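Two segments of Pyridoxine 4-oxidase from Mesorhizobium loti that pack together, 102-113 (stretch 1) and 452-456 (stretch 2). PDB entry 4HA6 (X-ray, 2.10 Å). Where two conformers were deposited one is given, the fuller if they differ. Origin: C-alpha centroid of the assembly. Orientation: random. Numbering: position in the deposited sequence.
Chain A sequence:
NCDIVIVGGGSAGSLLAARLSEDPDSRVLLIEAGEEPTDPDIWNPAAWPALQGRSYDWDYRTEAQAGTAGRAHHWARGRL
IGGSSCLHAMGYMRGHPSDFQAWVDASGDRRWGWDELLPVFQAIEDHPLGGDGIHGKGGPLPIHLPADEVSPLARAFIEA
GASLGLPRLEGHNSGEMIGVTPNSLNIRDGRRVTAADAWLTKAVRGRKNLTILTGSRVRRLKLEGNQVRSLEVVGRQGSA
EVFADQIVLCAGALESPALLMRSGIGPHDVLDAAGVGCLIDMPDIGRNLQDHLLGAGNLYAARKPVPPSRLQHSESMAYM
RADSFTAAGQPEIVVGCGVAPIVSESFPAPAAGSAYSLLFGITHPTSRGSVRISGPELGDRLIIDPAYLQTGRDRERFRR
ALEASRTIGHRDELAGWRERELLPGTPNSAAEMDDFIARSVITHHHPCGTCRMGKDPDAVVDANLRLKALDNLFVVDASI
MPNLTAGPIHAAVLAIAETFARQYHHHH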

# COMPACT_ATOMS: atom_id res chain seq x y z
N ALA A 102 10.95 -10.78 9.07
CA ALA A 102 11.57 -10.94 7.76
C ALA A 102 12.33 -9.69 7.34
O ALA A 102 13.34 -9.79 6.63
N TRP A 103 11.86 -8.51 7.75
CA TRP A 103 12.59 -7.27 7.47
C TRP A 103 13.90 -7.23 8.24
O TRP A 103 14.91 -6.70 7.74
N VAL A 104 13.88 -7.78 9.46
CA VAL A 104 15.07 -7.83 10.31
C VAL A 104 16.11 -8.75 9.70
O VAL A 104 17.29 -8.38 9.59
N ASP A 105 15.68 -9.95 9.34
CA ASP A 105 16.55 -10.91 8.67
C ASP A 105 17.13 -10.29 7.39
O ASP A 105 18.32 -10.41 7.12
N ALA A 106 16.29 -9.62 6.60
CA ALA A 106 16.75 -9.03 5.33
C ALA A 106 17.72 -7.88 5.56
O ALA A 106 18.75 -7.77 4.87
N SER A 107 17.42 -7.03 6.53
CA SER A 107 18.15 -5.78 6.74
C SER A 107 19.35 -5.92 7.66
O SER A 107 20.29 -5.10 7.61
N GLY A 108 19.29 -6.92 8.54
CA GLY A 108 20.33 -7.12 9.53
C GLY A 108 20.24 -6.10 10.66
O GLY A 108 21.20 -5.91 11.41
N ASP A 109 19.08 -5.45 10.77
CA ASP A 109 18.90 -4.42 11.78
C ASP A 109 17.60 -4.59 12.58
O ASP A 109 16.50 -4.62 12.00
N ARG A 110 17.73 -4.63 13.91
CA ARG A 110 16.64 -4.84 14.87
C ARG A 110 15.57 -3.76 14.82
O ARG A 110 14.44 -3.95 15.29
N ARG A 111 15.94 -2.58 14.31
CA ARG A 111 15.03 -1.43 14.29
C ARG A 111 13.77 -1.68 13.48
O ARG A 111 12.76 -1.00 13.65
N TRP A 112 13.84 -2.69 12.61
CA TRP A 112 12.77 -3.00 11.69
C TRP A 112 11.91 -4.13 12.22
O TRP A 112 11.06 -4.66 11.49
N GLY A 113 12.14 -4.53 13.47
CA GLY A 113 11.36 -5.58 14.10
C GLY A 113 10.16 -5.01 14.84
O GLY A 113 10.16 -3.83 15.19
N ARG A 452 14.64 -2.37 -2.80
CA ARG A 452 14.63 -3.15 -1.55
C ARG A 452 15.76 -2.81 -0.58
O ARG A 452 16.94 -2.64 -0.97
N MET A 453 15.38 -2.67 0.67
CA MET A 453 16.32 -2.55 1.76
C MET A 453 16.92 -3.92 2.02
O MET A 453 16.19 -4.92 2.07
N GLY A 454 18.24 -4.00 2.19
CA GLY A 454 18.88 -5.27 2.49
C GLY A 454 20.32 -5.10 2.96
O GLY A 454 20.95 -4.06 2.70
N LYS A 455 20.84 -6.11 3.64
CA LYS A 455 22.23 -6.05 4.12
C LYS A 455 23.23 -6.61 3.11
O LYS A 455 24.45 -6.48 3.28
N ASP A 456 22.72 -7.26 2.06
CA ASP A 456 23.58 -7.87 1.04
C ASP A 456 24.08 -6.80 0.07
O ASP A 456 23.47 -5.73 -0.05

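The sulfur end of Met453 lies flat over the indole of Trp112: Met453 SD sits 3.6 Å from the centroid of the five-membered ring, Met453 CE 3.7 Å from the same centroid and almost on the ring normal, and Met453 SD comes within 3.2 Å of Trp112 NE1. Trp112 NE1 is hydrogen-bonded elsewhere in the structure, and the thioether lies over the ring face. Met453 starts sideways from its backbone; with chi1 t and chi2 t the chain runs out extended, its end comes nearer stretch 1, and chi3 p sets the methyl over the ring. Trp112, chi1 m, points toward stretch 2 to receive it. Met453 CE also reaches Trp103 (chi1 m) at CE3, 4.4 Å away, while Met453 SD is 4.0 Å from Ser107 CB.

Ser107 otherwise turns away. Its p rotamer sends Ser107 OG back to Trp103 O at 2.7 Å, and Ser107 OG in turn accepts from Asp109 N at 3.1 Å, tying the helix end to the turn that follows.

A further rule is that carbonyls in the last turn of a helix can accept from a neighbouring loop. Lys455 N donates to Ala106 O at 2.9 Å, and Gly454 CA approaches Ala106 O at 3.5 Å in a CA-H...O contact. Lys455 points toward the helix, p at chi1, t at chi2 and chi3, m at chi4, so that Lys455 NZ donates to Asp105 O at 2.9 Å. Lys455 CD passes 3.8 Å from Gly108 CA; a CB there would clash with that carbon, and the positive phi of Gly108 also favours glycine.

One water donates to Ala106 O at 3.2 Å and to Asp456 OD1 at 2.7 Å, bridging the stretches. Asp456 also holds Arg452 in a salt bridge, Arg452 NH2 to Asp456 OD2 2.7 Å, bracing stretch 2 from within.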

# COMPACT_ATOMS: atom_id res chain seq x y z
CB ALA A 102 10.52 -11.33 6.72
CB TRP A 103 11.78 -6.02 7.87
CG TRP A 103 10.59 -5.71 6.99
CD1 TRP A 103 9.94 -6.57 6.15
CD2 TRP A 103 9.91 -4.45 6.89
NE1 TRP A 103 8.90 -5.92 5.53
CE2 TRP A 103 8.86 -4.62 5.96
CE3 TRP A 103 10.10 -3.19 7.47
CZ2 TRP A 103 8.00 -3.57 5.61
CZ3 TRP A 103 9.23 -2.15 7.13
CH2 TRP A 103 8.20 -2.35 6.21
CB VAL A 104 14.73 -8.33 11.73
CG1 VAL A 104 16.00 -8.55 12.54
CG2 VAL A 104 13.85 -7.33 12.45
CB ASP A 105 15.78 -12.19 8.33
CG ASP A 105 15.19 -12.86 9.57
OD1 ASP A 105 15.67 -12.58 10.70
OD2 ASP A 105 14.25 -13.67 9.43
CB ALA A 106 15.54 -8.58 4.49
CB SER A 107 17.22 -4.72 7.34
OG SER A 107 16.82 -5.06 8.66
CB ASP A 109 18.98 -3.04 11.13
CG ASP A 109 19.27 -1.94 12.13
OD1 ASP A 109 18.76 -2.02 13.27
OD2 ASP A 109 19.99 -0.98 11.79
CB ARG A 110 17.20 -4.84 16.30
CG ARG A 110 17.95 -6.08 16.73
CD ARG A 110 18.38 -5.94 18.21
NE ARG A 110 19.36 -4.87 18.43
CZ ARG A 110 19.08 -3.67 18.94
NH1 ARG A 110 17.84 -3.37 19.29
NH2 ARG A 110 20.04 -2.78 19.10
CB ARG A 111 15.75 -0.20 13.75
CG ARG A 111 16.41 -0.42 12.41
CD ARG A 111 17.36 0.72 12.10
NE ARG A 111 16.57 1.94 12.14
CZ ARG A 111 16.78 2.99 11.37
NH1 ARG A 111 17.78 3.02 10.50
NH2 ARG A 111 15.96 4.02 11.49
CB TRP A 112 13.35 -3.33 10.31
CG TRP A 112 14.01 -2.12 9.67
CD1 TRP A 112 15.34 -1.96 9.35
CD2 TRP A 112 13.36 -0.90 9.30
NE1 TRP A 112 15.54 -0.71 8.78
CE2 TRP A 112 14.34 -0.05 8.74
CE3 TRP A 112 12.05 -0.45 9.37
CZ2 TRP A 112 14.05 1.22 8.28
CZ3 TRP A 112 11.76 0.81 8.91
CH2 TRP A 112 12.75 1.63 8.37
CB ARG A 452 14.57 -4.66 -1.80
CG ARG A 452 15.86 -5.26 -2.28
CD ARG A 452 15.82 -6.78 -2.46
NE ARG A 452 17.08 -7.18 -3.08
CZ ARG A 452 18.19 -7.42 -2.39
NH1 ARG A 452 18.18 -7.34 -1.07
NH2 ARG A 452 19.31 -7.75 -3.02
CB MET A 453 15.59 -2.04 3.01
CG MET A 453 16.41 -2.10 4.27
SD MET A 453 15.52 -1.47 5.72
CE MET A 453 14.15 -2.64 5.82
CB LYS A 455 22.35 -6.82 5.43
CG LYS A 455 22.14 -8.32 5.29
CD LYS A 455 22.10 -8.97 6.68
CE LYS A 455 22.07 -10.48 6.60
NZ LYS A 455 20.89 -10.96 5.84
CB ASP A 456 22.82 -9.00 0.34
CG ASP A 456 21.52 -8.51 -0.31
OD1 ASP A 456 20.61 -8.09 0.44
OD2 ASP A 456 21.41 -8.56 -1.56
O HOH W 1 19.45 -9.59 2.33